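PDB 5X3E: kinesin-like protein from Caenorhabditis elegans, which probably hydrolyses ATP to move along microtubules as a kinesin-6 motor, its motor domain being captured here in the nucleotide-free (apo) state. Local coordinates for residues Cys43-Ser48 against Pro413-Tyr418; Asn113-Thr118 against His393-Tyr398; Phe299-Val304 against Leu329-Leu334; Met407-Asn412 against Met422-Phe427. All coordinates share one frame; numbering follows the deposited sequence.

Interaction 1 (Cys43-Ser48 against Pro413-Tyr418)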
loop_
_atom_site.group_PDB
_atom_site.type_symbol
_atom_site.label_atom_id
_atom_site.label_comp_id
_atom_site.label_asym_id
_atom_site.label_seq_id
_atom_site.Cartn_x
_atom_site.Cartn_y
_atom_site.Cartn_z
ATOM N N CYS A 43 14.258 12.700 -6.586
ATOM C CA CYS A 43 13.522 13.934 -6.366
ATOM C C CYS A 43 14.264 15.105 -7.015
ATOM O O CYS A 43 15.437 14.981 -7.381
ATOM C CB CYS A 43 13.340 14.180 -4.872
ATOM S SG CYS A 43 14.885 14.265 -3.982
ATOM N N PRO A 44 13.600 16.250 -7.192
ATOM C CA PRO A 44 14.296 17.414 -7.760
ATOM C C PRO A 44 15.491 17.836 -6.911
ATOM O O PRO A 44 15.429 17.852 -5.679
ATOM C CB PRO A 44 13.208 18.497 -7.794
ATOM C CG PRO A 44 12.105 17.984 -6.899
ATOM C CD PRO A 44 12.155 16.504 -7.053
ATOM N N TYR A 45 16.591 18.168 -7.591
ATOM C CA TYR A 45 17.842 18.571 -6.946
ATOM C C TYR A 45 18.490 19.689 -7.754
ATOM O O TYR A 45 18.949 19.458 -8.877
ATOM C CB TYR A 45 18.798 17.389 -6.802
ATOM C CG TYR A 45 20.191 17.789 -6.367
ATOM C CD1 TYR A 45 20.406 18.432 -5.157
ATOM C CD2 TYR A 45 21.293 17.522 -7.171
ATOM C CE1 TYR A 45 21.673 18.801 -4.760
ATOM C CE2 TYR A 45 22.565 17.884 -6.780
ATOM C CZ TYR A 45 22.749 18.521 -5.572
ATOM O OH TYR A 45 24.019 18.887 -5.185
ATOM N N THR A 46 18.528 20.891 -7.185
ATOM C CA THR A 46 19.107 22.059 -7.853
ATOM C C THR A 46 20.532 22.327 -7.365
ATOM O O THR A 46 20.844 23.390 -6.826
ATOM C CB THR A 46 18.218 23.280 -7.632
ATOM O OG1 THR A 46 18.178 23.593 -6.234
ATOM C CG2 THR A 46 16.804 22.999 -8.116
ATOM N N GLY A 47 21.414 21.341 -7.558
ATOM C CA GLY A 47 22.796 21.469 -7.151
ATOM C C GLY A 47 23.744 21.027 -8.254
ATOM O O GLY A 47 23.332 20.461 -9.268
ATOM N N SER A 48 25.031 21.313 -8.041
ATOM C CA SER A 48 26.072 20.889 -8.971
ATOM C C SER A 48 26.786 19.614 -8.548
ATOM O O SER A 48 27.395 18.957 -9.399
ATOM C CB SER A 48 27.116 21.994 -9.149
ATOM O OG SER A 48 27.689 22.350 -7.903
ATOM N N PRO A 413 19.216 13.113 -4.576
ATOM C CA PRO A 413 20.569 13.232 -5.146
ATOM C C PRO A 413 21.478 14.185 -4.390
ATOM O O PRO A 413 22.661 14.286 -4.746
ATOM C CB PRO A 413 20.310 13.747 -6.572
ATOM C CG PRO A 413 18.843 13.521 -6.820
ATOM C CD PRO A 413 18.188 13.645 -5.484
ATOM N N LYS A 414 20.973 14.894 -3.385
ATOM C CA LYS A 414 21.807 15.825 -2.639
ATOM C C LYS A 414 22.982 15.078 -2.007
ATOM O O LYS A 414 22.807 13.961 -1.505
ATOM C CB LYS A 414 20.979 16.542 -1.570
ATOM C CG LYS A 414 21.302 18.027 -1.444
ATOM C CD LYS A 414 20.296 18.784 -0.591
ATOM C CE LYS A 414 20.635 20.273 -0.555
ATOM N NZ LYS A 414 19.646 21.067 0.225
ATOM N N PRO A 415 24.189 15.656 -2.015
ATOM C CA PRO A 415 25.347 14.941 -1.451
ATOM C C PRO A 415 25.228 14.682 0.037
ATOM O O PRO A 415 25.970 13.846 0.566
ATOM C CB PRO A 415 26.519 15.880 -1.762
ATOM C CG PRO A 415 25.896 17.229 -1.760
ATOM C CD PRO A 415 24.534 17.040 -2.382
ATOM N N ASP A 416 24.332 15.386 0.727
ATOM C CA ASP A 416 24.125 15.141 2.149
ATOM C C ASP A 416 23.580 13.739 2.396
ATOM O O ASP A 416 23.953 13.085 3.377
ATOM C CB ASP A 416 23.174 16.192 2.715
ATOM C CG ASP A 416 23.795 17.563 2.760
ATOM O OD1 ASP A 416 25.036 17.651 2.649
ATOM O OD2 ASP A 416 23.041 18.550 2.876
ATOM N N ASP A 417 22.696 13.261 1.518
ATOM C CA ASP A 417 22.066 11.955 1.664
ATOM C C ASP A 417 22.867 10.830 1.018
ATOM O O ASP A 417 22.285 9.795 0.676
ATOM C CB ASP A 417 20.653 11.975 1.074
ATOM C CG ASP A 417 19.661 12.729 1.938
ATOM O OD1 ASP A 417 20.085 13.352 2.936
ATOM O OD2 ASP A 417 18.453 12.699 1.609
ATOM N N TYR A 418 24.180 10.998 0.858
ATOM C CA TYR A 418 24.978 10.011 0.135
ATOM C C TYR A 418 24.943 8.650 0.822
ATOM O O TYR A 418 24.539 7.647 0.222
ATOM C CB TYR A 418 26.423 10.498 0.002
ATOM C CG TYR A 418 27.341 9.475 -0.628
ATOM C CD1 TYR A 418 27.507 9.418 -2.003
ATOM C CD2 TYR A 418 28.027 8.550 0.155
ATOM C CE1 TYR A 418 28.340 8.485 -2.582
ATOM C CE2 TYR A 418 28.857 7.605 -0.417
ATOM C CZ TYR A 418 29.011 7.575 -1.785
ATOM O OH TYR A 418 29.840 6.637 -2.353
#
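Tyr45 and Pro413 bury most of this contact, with Cys43 and Lys414 at its margins. The CG of Tyr45 stands anti to its backbone N (chi1 170°), which sends the ring outward across the chain that follows strand 404-411. Tyr45 and Pro413 lie alongside, pointing opposite ways: Tyr45 CB rests 3.9 Å from Pro413 CG, and Tyr45 CD2 lies 3.9 Å from Pro413 CB. Farther out, Lys414 runs across the ring. The Lys414 CA sits over one ring face, 4.1 Å from the centroid of Tyr45 and 28° off its normal, a CH-pi contact. Lys414 CG approaches Tyr45 CE1 to 3.4 Å, after which the extended lysine chain leads away. The opposite face of the Tyr45 ring has the backbone N of Gly47 3.5 Å above its centre, so the ring is sandwiched between its own loop and the other. At the tip, Tyr45 OH meets Pro415 CD at 3.4 Å and makes a weak hydrogen bond to Thr49 O. Cys43 SG packs 3.7 Å from Pro413 CD. Ser51 OG bonds Lys414 O and, weakly, Pro413 O. No hydrogen bond joins the two segments directly, so these surface loops are matched by ring and aliphatic shape, while the polar tie to Pro413 and Lys414 comes from Ser51, farther along the first loop.

Interaction 2 (Asn113-Thr118 against His393-Tyr398). With SO4 (sulfate ion), chain M.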
loop_
_atom_site.group_PDB
_atom_site.type_symbol
_atom_site.label_atom_id
_atom_site.label_comp_id
_atom_site.label_asym_id
_atom_site.label_seq_id
_atom_site.Cartn_x
_atom_site.Cartn_y
_atom_site.Cartn_z
ATOM N N ASN A 113 -3.764 -10.132 -5.626
ATOM C CA ASN A 113 -3.299 -9.175 -4.632
ATOM C C ASN A 113 -2.032 -8.463 -5.089
ATOM O O ASN A 113 -1.247 -8.978 -5.891
ATOM C CB ASN A 113 -3.048 -9.859 -3.291
ATOM C CG ASN A 113 -4.313 -10.411 -2.686
ATOM O OD1 ASN A 113 -5.412 -9.957 -3.006
ATOM N ND2 ASN A 113 -4.170 -11.380 -1.791
ATOM N N SER A 114 -1.837 -7.263 -4.546
ATOM C CA SER A 114 -0.723 -6.410 -4.927
ATOM C C SER A 114 -0.224 -5.662 -3.702
ATOM O O SER A 114 -1.000 -5.331 -2.802
ATOM C CB SER A 114 -1.140 -5.407 -6.017
ATOM O OG SER A 114 -1.873 -6.052 -7.046
ATOM N N LEU A 115 1.079 -5.381 -3.687
ATOM C CA LEU A 115 1.723 -4.687 -2.578
ATOM C C LEU A 115 2.708 -3.664 -3.125
ATOM O O LEU A 115 3.515 -3.985 -4.003
ATOM C CB LEU A 115 2.442 -5.682 -1.656
ATOM C CG LEU A 115 3.312 -5.129 -0.527
ATOM C CD1 LEU A 115 2.514 -4.218 0.386
ATOM C CD2 LEU A 115 3.902 -6.280 0.267
ATOM N N LEU A 116 2.645 -2.438 -2.609
ATOM C CA LEU A 116 3.510 -1.358 -3.073
ATOM C C LEU A 116 4.103 -0.625 -1.878
ATOM O O LEU A 116 3.362 -0.146 -1.012
ATOM C CB LEU A 116 2.742 -0.391 -3.973
ATOM C CG LEU A 116 3.513 0.603 -4.852
ATOM C CD1 LEU A 116 2.587 1.009 -5.946
ATOM C CD2 LEU A 116 3.985 1.841 -4.099
ATOM N N PHE A 117 5.433 -0.546 -1.832
ATOM C CA PHE A 117 6.165 0.202 -0.820
ATOM C C PHE A 117 6.757 1.470 -1.421
ATOM O O PHE A 117 7.177 1.486 -2.582
ATOM C CB PHE A 117 7.326 -0.607 -0.235
ATOM C CG PHE A 117 6.924 -1.863 0.467
ATOM C CD1 PHE A 117 6.473 -1.828 1.779
ATOM C CD2 PHE A 117 7.056 -3.087 -0.162
ATOM C CE1 PHE A 117 6.125 -2.992 2.440
ATOM C CE2 PHE A 117 6.714 -4.249 0.489
ATOM C CZ PHE A 117 6.247 -4.205 1.795
ATOM N N THR A 118 6.814 2.527 -0.616
ATOM C CA THR A 118 7.703 3.656 -0.873
ATOM C C THR A 118 8.766 3.674 0.218
ATOM O O THR A 118 8.440 3.659 1.409
ATOM C CB THR A 118 6.948 4.994 -0.921
ATOM O OG1 THR A 118 6.191 5.186 0.279
ATOM C CG2 THR A 118 6.015 5.041 -2.119
ATOM N N HIS A 393 5.900 -9.588 9.083
ATOM C CA HIS A 393 4.914 -10.624 9.367
ATOM C C HIS A 393 3.588 -10.318 8.681
ATOM O O HIS A 393 2.931 -11.218 8.141
ATOM C CB HIS A 393 4.741 -10.747 10.881
ATOM C CG HIS A 393 3.927 -11.924 11.320
ATOM N ND1 HIS A 393 3.256 -11.947 12.523
ATOM C CD2 HIS A 393 3.693 -13.122 10.735
ATOM C CE1 HIS A 393 2.631 -13.103 12.654
ATOM N NE2 HIS A 393 2.880 -13.834 11.583
ATOM N N LEU A 394 3.188 -9.044 8.680
ATOM C CA LEU A 394 1.921 -8.646 8.075
ATOM C C LEU A 394 1.879 -8.922 6.574
ATOM O O LEU A 394 0.797 -9.141 6.016
ATOM C CB LEU A 394 1.674 -7.166 8.350
ATOM C CG LEU A 394 0.394 -6.529 7.818
ATOM C CD1 LEU A 394 -0.830 -7.245 8.362
ATOM C CD2 LEU A 394 0.367 -5.054 8.177
ATOM N N PHE A 395 3.034 -8.952 5.908
ATOM C CA PHE A 395 3.093 -9.225 4.477
ATOM C C PHE A 395 3.724 -10.584 4.184
ATOM O O PHE A 395 4.398 -10.763 3.166
ATOM C CB PHE A 395 3.834 -8.099 3.757
ATOM C CG PHE A 395 3.254 -6.743 4.026
ATOM C CD1 PHE A 395 1.949 -6.451 3.645
ATOM C CD2 PHE A 395 3.992 -5.772 4.680
ATOM C CE1 PHE A 395 1.392 -5.210 3.909
ATOM C CE2 PHE A 395 3.443 -4.528 4.944
ATOM C CZ PHE A 395 2.141 -4.248 4.561
ATOM N N LYS A 396 3.494 -11.551 5.079
ATOM C CA LYS A 396 4.025 -12.896 4.893
ATOM C C LYS A 396 3.599 -13.487 3.553
ATOM O O LYS A 396 4.425 -14.054 2.828
ATOM C CB LYS A 396 3.581 -13.788 6.054
ATOM C CG LYS A 396 3.664 -15.275 5.765
ATOM C CD LYS A 396 2.979 -16.086 6.851
ATOM C CE LYS A 396 2.237 -17.281 6.274
ATOM N NZ LYS A 396 1.351 -17.935 7.276
ATOM N N ASN A 397 2.315 -13.364 3.209
ATOM C CA ASN A 397 1.810 -13.963 1.977
ATOM C C ASN A 397 2.563 -13.441 0.759
ATOM O O ASN A 397 3.004 -14.222 -0.092
ATOM C CB ASN A 397 0.310 -13.695 1.846
ATOM C CG ASN A 397 -0.476 -14.206 3.040
ATOM O OD1 ASN A 397 -1.165 -13.445 3.718
ATOM N ND2 ASN A 397 -0.367 -15.501 3.306
ATOM N N TYR A 398 2.716 -12.117 0.660
ATOM C CA TYR A 398 3.450 -11.525 -0.454
ATOM C C TYR A 398 4.902 -11.992 -0.475
ATOM O O TYR A 398 5.434 -12.368 -1.526
ATOM C CB TYR A 398 3.382 -9.997 -0.370
ATOM C CG TYR A 398 2.001 -9.402 -0.520
ATOM C CD1 TYR A 398 1.259 -9.035 0.596
ATOM C CD2 TYR A 398 1.436 -9.200 -1.776
ATOM C CE1 TYR A 398 -0.007 -8.485 0.468
ATOM C CE2 TYR A 398 0.170 -8.646 -1.915
ATOM C CZ TYR A 398 -0.545 -8.289 -0.791
ATOM O OH TYR A 398 -1.800 -7.741 -0.921
HETATM S S SO4 M . 1.249 -16.865 11.914
HETATM O O1 SO4 M . 0.128 -15.978 12.223
HETATM O O2 SO4 M . 1.670 -16.695 10.524
HETATM O O3 SO4 M . 2.355 -16.558 12.816
HETATM O O4 SO4 M . 0.848 -18.253 12.113
#
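Central strand 114-119 of the motor-domain sheet runs into a loop fitting the P-loop pattern, and one of its faces is packed here by helix 396-399 and the turn that leads into it. Leu115 carries the contact by splitting between two rings. Its CB lies over a face of Tyr398, 3.7 Å from the centroid and 14° off the normal, and its CD2 adds a contact to Tyr398 CG at 3.7 Å. Its other methyl, CD1, sits over the face of Phe395, 4.1 Å from that centroid; both are CH-pi contacts. Phe117 reaches tip to tip toward Phe395 and turns its edge to the Phe395 face in an offset edge-to-face pair, centroids 5.6 Å apart and planes at 89°. Phe395, the N-cap residue of helix 396-399, thus meets Leu115 and Phe117 together, and it also touches Cys330 and Val332 of the neighbouring strand. Tyr398 lays its ring edge along the backbone between Asn113 and Ser114, with its OH 3.4 Å from Asn113 CB. That hydroxyl has a weak hydrogen bond to Gln328 OE1, while Asn113 OD1 accepts from Gln328 N. On the outer side of the turn, His393 NE2 and Lys396 NZ bind a sulfate weakly, probably from the crystallisation liquor. A strand parallel to both its neighbours and leading into a probable P-loop is typical of the layered alpha/beta fold of P-loop NTPases, to which kinesins belong.

Interaction 3 (Phe299-Val304 against Leu329-Leu334). With SO4 (sulfate ion), chain C.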
loop_
_atom_site.group_PDB
_atom_site.type_symbol
_atom_site.label_atom_id
_atom_site.label_comp_id
_atom_site.label_asym_id
_atom_site.label_seq_id
_atom_site.Cartn_x
_atom_site.Cartn_y
_atom_site.Cartn_z
ATOM N N PHE A 299 -2.138 1.285 3.992
ATOM C CA PHE A 299 -3.470 1.573 3.479
ATOM C C PHE A 299 -3.840 0.459 2.506
ATOM O O PHE A 299 -3.191 0.291 1.469
ATOM C CB PHE A 299 -3.512 2.948 2.822
ATOM C CG PHE A 299 -4.895 3.397 2.454
ATOM C CD1 PHE A 299 -5.704 4.026 3.383
ATOM C CD2 PHE A 299 -5.386 3.194 1.175
ATOM C CE1 PHE A 299 -6.979 4.441 3.044
ATOM C CE2 PHE A 299 -6.661 3.607 0.830
ATOM C CZ PHE A 299 -7.458 4.232 1.766
ATOM N N THR A 300 -4.852 -0.328 2.857
ATOM C CA THR A 300 -5.235 -1.495 2.070
ATOM C C THR A 300 -6.591 -1.253 1.422
ATOM O O THR A 300 -7.584 -1.012 2.119
ATOM C CB THR A 300 -5.280 -2.747 2.941
ATOM O OG1 THR A 300 -3.992 -2.962 3.532
ATOM C CG2 THR A 300 -5.658 -3.954 2.100
ATOM N N ILE A 301 -6.629 -1.334 0.098
ATOM C CA ILE A 301 -7.859 -1.231 -0.678
ATOM C C ILE A 301 -8.336 -2.640 -0.984
ATOM O O ILE A 301 -7.624 -3.414 -1.635
ATOM C CB ILE A 301 -7.644 -0.429 -1.971
ATOM C CG1 ILE A 301 -6.984 0.915 -1.656
ATOM C CG2 ILE A 301 -8.968 -0.234 -2.700
ATOM C CD1 ILE A 301 -6.366 1.593 -2.849
ATOM N N LYS A 302 -9.523 -2.983 -0.497
ATOM C CA LYS A 302 -10.095 -4.309 -0.685
ATOM C C LYS A 302 -11.266 -4.242 -1.652
ATOM O O LYS A 302 -12.201 -3.457 -1.455
ATOM C CB LYS A 302 -10.555 -4.907 0.644
ATOM C CG LYS A 302 -9.455 -5.045 1.667
ATOM C CD LYS A 302 -9.997 -5.627 2.958
ATOM C CE LYS A 302 -8.885 -5.786 3.982
ATOM N NZ LYS A 302 -9.371 -6.416 5.235
ATOM N N LEU A 303 -11.222 -5.083 -2.674
ATOM C CA LEU A 303 -12.319 -5.226 -3.619
ATOM C C LEU A 303 -13.075 -6.495 -3.243
ATOM O O LEU A 303 -12.647 -7.606 -3.565
ATOM C CB LEU A 303 -11.798 -5.274 -5.052
ATOM C CG LEU A 303 -12.862 -5.373 -6.142
ATOM C CD1 LEU A 303 -13.771 -4.168 -6.074
ATOM C CD2 LEU A 303 -12.216 -5.492 -7.515
ATOM N N VAL A 304 -14.191 -6.324 -2.542
ATOM C CA VAL A 304 -15.017 -7.442 -2.094
ATOM C C VAL A 304 -16.016 -7.764 -3.201
ATOM O O VAL A 304 -16.899 -6.959 -3.505
ATOM C CB VAL A 304 -15.736 -7.107 -0.785
ATOM C CG1 VAL A 304 -16.667 -8.250 -0.378
ATOM C CG2 VAL A 304 -14.721 -6.763 0.305
ATOM N N LEU A 329 -5.254 -4.393 -2.848
ATOM C CA LEU A 329 -4.141 -3.552 -3.261
ATOM C C LEU A 329 -3.676 -2.808 -2.021
ATOM O O LEU A 329 -4.435 -2.026 -1.439
ATOM C CB LEU A 329 -4.543 -2.586 -4.378
ATOM C CG LEU A 329 -3.419 -2.048 -5.271
ATOM C CD1 LEU A 329 -3.984 -1.400 -6.520
ATOM C CD2 LEU A 329 -2.551 -1.058 -4.532
ATOM N N CYS A 330 -2.437 -3.056 -1.621
ATOM C CA CYS A 330 -1.905 -2.573 -0.360
ATOM C C CYS A 330 -0.766 -1.597 -0.633
ATOM O O CYS A 330 0.223 -1.955 -1.280
ATOM C CB CYS A 330 -1.434 -3.745 0.500
ATOM S SG CYS A 330 -0.706 -3.222 2.041
ATOM N N LEU A 331 -0.910 -0.372 -0.131
ATOM C CA LEU A 331 0.048 0.708 -0.338
ATOM C C LEU A 331 0.680 1.050 1.006
ATOM O O LEU A 331 -0.026 1.433 1.944
ATOM C CB LEU A 331 -0.643 1.934 -0.939
ATOM C CG LEU A 331 -1.327 1.717 -2.290
ATOM C CD1 LEU A 331 -2.222 2.893 -2.612
ATOM C CD2 LEU A 331 -0.290 1.515 -3.388
ATOM N N VAL A 332 2.001 0.919 1.094
ATOM C CA VAL A 332 2.723 1.035 2.356
ATOM C C VAL A 332 3.727 2.168 2.237
ATOM O O VAL A 332 4.581 2.159 1.339
ATOM C CB VAL A 332 3.434 -0.275 2.725
ATOM C CG1 VAL A 332 4.172 -0.127 4.051
ATOM C CG2 VAL A 332 2.431 -1.414 2.775
ATOM N N ASP A 333 3.631 3.134 3.145
ATOM C CA ASP A 333 4.554 4.263 3.206
ATOM C C ASP A 333 5.495 3.997 4.377
ATOM O O ASP A 333 5.166 4.278 5.532
ATOM C CB ASP A 333 3.797 5.578 3.360
ATOM C CG ASP A 333 4.696 6.789 3.218
ATOM O OD1 ASP A 333 5.853 6.611 2.795
ATOM O OD2 ASP A 333 4.250 7.915 3.531
ATOM N N LEU A 334 6.663 3.440 4.067
ATOM C CA LEU A 334 7.592 2.973 5.081
ATOM C C LEU A 334 8.148 4.129 5.901
ATOM O O LEU A 334 8.130 5.293 5.490
ATOM C CB LEU A 334 8.747 2.206 4.442
ATOM C CG LEU A 334 8.361 0.898 3.753
ATOM C CD1 LEU A 334 9.554 0.308 3.030
ATOM C CD2 LEU A 334 7.787 -0.098 4.756
HETATM S S SO4 C . -6.524 -5.710 7.658
HETATM O O1 SO4 C . -7.260 -6.702 6.873
HETATM O O2 SO4 C . -5.727 -4.867 6.768
HETATM O O3 SO4 C . -5.629 -6.388 8.585
HETATM O O4 SO4 C . -7.454 -4.886 8.416
#
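Lys302 NZ is gripped twice: it donates to sulfate O1 at 2.7 Å and forms a salt bridge with Asp261 OD2. The fully extended chain beyond CG carries this amine away from strand 325-333 to the sulfate, which also bonds Thr220 OG1 and Val256 N and probably comes from the crystallisation liquor. Between the strands themselves four backbone hydrogen bonds run in two reciprocal pairs. Phe299 N donates to Leu331 O, and Leu331 N returns a bond to Phe299 O, each 2.9 Å long. Two residues on, Ile301 N reaches Leu329 O at 2.8 Å and Leu329 N reaches Ile301 O at 2.8 Å. All four are nearly straight, the straightest being Leu331 N to Phe299 O at 176°, and every donor lies in the acceptor's carbonyl plane. This is a regular antiparallel ladder at the heart of the mixed motor-domain sheet, segments 299-304 and 329-333 running at 172° to one another. Between the bonded rungs, Thr300 and Cys330 form a non-hydrogen-bonded pair with Thr300 OG1 3.6 Å from Cys330 SG. The other face bears Phe299, Ile301, Leu329 and Leu331, where Ile301 CD1 meets Leu331 CD1 at 4.3 Å. Helix 141-152 packs against Phe299, Ile301 and Leu329 on this face. Phe299, its CG anti to the backbone N, carries its ring away from strand 325-333 to edge-to-face partners Tyr221 and Phe274.

Interaction 4 (Met407-Asn412 against Met422-Phe427)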
loop_
_atom_site.group_PDB
_atom_site.type_symbol
_atom_site.label_atom_id
_atom_site.label_comp_id
_atom_site.label_asym_id
_atom_site.label_seq_id
_atom_site.Cartn_x
_atom_site.Cartn_y
_atom_site.Cartn_z
ATOM N N MET A 407 8.420 -2.281 -5.200
ATOM C CA MET A 407 9.033 -1.354 -4.262
ATOM C C MET A 407 9.538 -0.129 -5.013
ATOM O O MET A 407 10.203 -0.252 -6.050
ATOM C CB MET A 407 10.180 -2.021 -3.497
ATOM C CG MET A 407 10.881 -1.085 -2.524
ATOM S SD MET A 407 11.439 -1.923 -1.028
ATOM C CE MET A 407 11.825 -3.538 -1.692
ATOM N N VAL A 408 9.200 1.044 -4.495
ATOM C CA VAL A 408 9.615 2.320 -5.061
ATOM C C VAL A 408 10.646 2.923 -4.116
ATOM O O VAL A 408 10.299 3.396 -3.026
ATOM C CB VAL A 408 8.427 3.266 -5.265
ATOM C CG1 VAL A 408 8.903 4.588 -5.832
ATOM C CG2 VAL A 408 7.392 2.622 -6.171
ATOM N N ILE A 409 11.913 2.888 -4.517
ATOM C CA ILE A 409 12.996 3.476 -3.739
ATOM C C ILE A 409 13.092 4.952 -4.100
ATOM O O ILE A 409 13.486 5.305 -5.212
ATOM C CB ILE A 409 14.328 2.761 -3.994
ATOM C CG1 ILE A 409 14.194 1.267 -3.721
ATOM C CG2 ILE A 409 15.426 3.357 -3.126
ATOM C CD1 ILE A 409 13.863 0.950 -2.295
ATOM N N CYS A 410 12.730 5.818 -3.159
ATOM C CA CYS A 410 12.890 7.255 -3.330
ATOM C C CYS A 410 14.245 7.668 -2.767
ATOM O O CYS A 410 14.572 7.335 -1.623
ATOM C CB CYS A 410 11.761 8.002 -2.617
ATOM S SG CYS A 410 10.107 7.646 -3.282
ATOM N N VAL A 411 15.026 8.405 -3.554
ATOM C CA VAL A 411 16.360 8.823 -3.131
ATOM C C VAL A 411 16.564 10.292 -3.476
ATOM O O VAL A 411 16.077 10.777 -4.502
ATOM C CB VAL A 411 17.475 7.964 -3.762
ATOM C CG1 VAL A 411 17.465 6.549 -3.194
ATOM C CG2 VAL A 411 17.332 7.934 -5.255
ATOM N N ASN A 412 17.284 11.004 -2.606
ATOM C CA ASN A 412 17.618 12.396 -2.846
ATOM C C ASN A 412 19.028 12.498 -3.403
ATOM O O ASN A 412 19.970 12.000 -2.768
ATOM C CB ASN A 412 17.495 13.209 -1.562
ATOM C CG ASN A 412 17.465 14.710 -1.819
ATOM O OD1 ASN A 412 18.227 15.230 -2.634
ATOM N ND2 ASN A 412 16.566 15.407 -1.136
ATOM N N MET A 422 23.129 4.844 -0.125
ATOM C CA MET A 422 23.835 3.578 -0.288
ATOM C C MET A 422 23.028 2.423 0.285
ATOM O O MET A 422 23.053 1.310 -0.254
ATOM C CB MET A 422 25.209 3.659 0.371
ATOM C CG MET A 422 26.182 4.533 -0.389
ATOM S SD MET A 422 26.513 3.823 -2.011
ATOM C CE MET A 422 26.985 2.166 -1.534
ATOM N N SER A 423 22.323 2.661 1.392
ATOM C CA SER A 423 21.457 1.636 1.962
ATOM C C SER A 423 20.159 1.508 1.174
ATOM O O SER A 423 19.636 0.401 1.008
ATOM C CB SER A 423 21.148 1.962 3.422
ATOM O OG SER A 423 20.408 3.168 3.521
ATOM N N ALA A 424 19.626 2.632 0.687
ATOM C CA ALA A 424 18.370 2.602 -0.054
ATOM C C ALA A 424 18.542 1.924 -1.404
ATOM O O ALA A 424 17.633 1.234 -1.881
ATOM C CB ALA A 424 17.829 4.020 -0.233
ATOM N N LEU A 425 19.695 2.120 -2.042
ATOM C CA LEU A 425 19.966 1.490 -3.326
ATOM C C LEU A 425 20.405 0.040 -3.184
ATOM O O LEU A 425 20.516 -0.656 -4.196
ATOM C CB LEU A 425 21.029 2.284 -4.094
ATOM C CG LEU A 425 20.697 3.730 -4.479
ATOM C CD1 LEU A 425 21.918 4.421 -5.049
ATOM C CD2 LEU A 425 19.549 3.800 -5.462
ATOM N N ALA A 426 20.671 -0.425 -1.960
ATOM C CA ALA A 426 20.974 -1.836 -1.745
ATOM C C ALA A 426 19.787 -2.742 -2.052
ATOM O O ALA A 426 19.977 -3.947 -2.244
ATOM C CB ALA A 426 21.436 -2.062 -0.305
ATOM N N PHE A 427 18.571 -2.190 -2.103
ATOM C CA PHE A 427 17.397 -2.943 -2.528
ATOM C C PHE A 427 17.410 -3.271 -4.015
ATOM O O PHE A 427 16.452 -3.881 -4.502
ATOM C CB PHE A 427 16.125 -2.164 -2.189
ATOM C CG PHE A 427 15.685 -2.301 -0.757
ATOM C CD1 PHE A 427 15.024 -3.439 -0.325
ATOM C CD2 PHE A 427 15.923 -1.286 0.155
ATOM C CE1 PHE A 427 14.609 -3.563 0.987
ATOM C CE2 PHE A 427 15.513 -1.407 1.471
ATOM C CZ PHE A 427 14.855 -2.546 1.886
#
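Strand 404-411 of the central sheet is followed by helix 418-424, which in kinesins leads toward the neck linker, and this contact packs residues 422-427 on the strand. Met407, Ile409 and Val411, every second residue, point toward them. Met407 forms a Met-aromatic contact: its SD lies over one face of Phe427, 4.2 Å from the ring centroid and 19° off the normal, toward the rim. Bends at chi2 (145°) and chi3 (33°) bring the terminal methyl in as well, Met407 CE lying 3.5 Å from Phe427 CD1. Ile409 fills the middle with two branches. Its CG2, anti to the backbone N, touches Ala424 CB at 3.8 Å and also reaches Ala424 O, while its CD1 crosses to Phe427 CB at 3.9 Å. Ala424 CB sits between neighbours, for Val411 CG1 also approaches it, at 3.9 Å. The same Val411 CG1 meets Leu425 CD2 at 4.1 Å, the two side chains crossing at about a right angle. Phe427 is held further by an edge-to-face pair with Tyr119 and by Ile367 of helix 350-375, which Met407 touches too. Beyond the strand, Asn412 ND2 bonds Gly123 O in the loop fitting the P-loop pattern. With no hydrogen bond across the segments, the seating of residues 422-427 rests on sulfur, methyl and ring packing, so it depends on fit and not on directional bonds.

Overall arrangement
Interactions 2, 3 and 4 all reach the mixed central sheet. Strand 114-119 lies between 325-333 and 404-411, pairing in parallel with both, so interaction 2 touches interaction 3 (centres about 9 Å apart) and interaction 4 (about 18 Å) on its two sides. Interaction 1 lies at the surface, with its centre about 14 Å from interaction 4; the two meet where Cys43 and Asp417 pack on Asn412. Along the chain, interactions 2 and 3 fall between the segments of interaction 1, interaction 3 between those of interaction 2, both precede interaction 4, and interactions 1 and 4 interleave. Loop 413-418 meets the loop after strand 37-42, whose sheet also holds the strand before the probable P-loop.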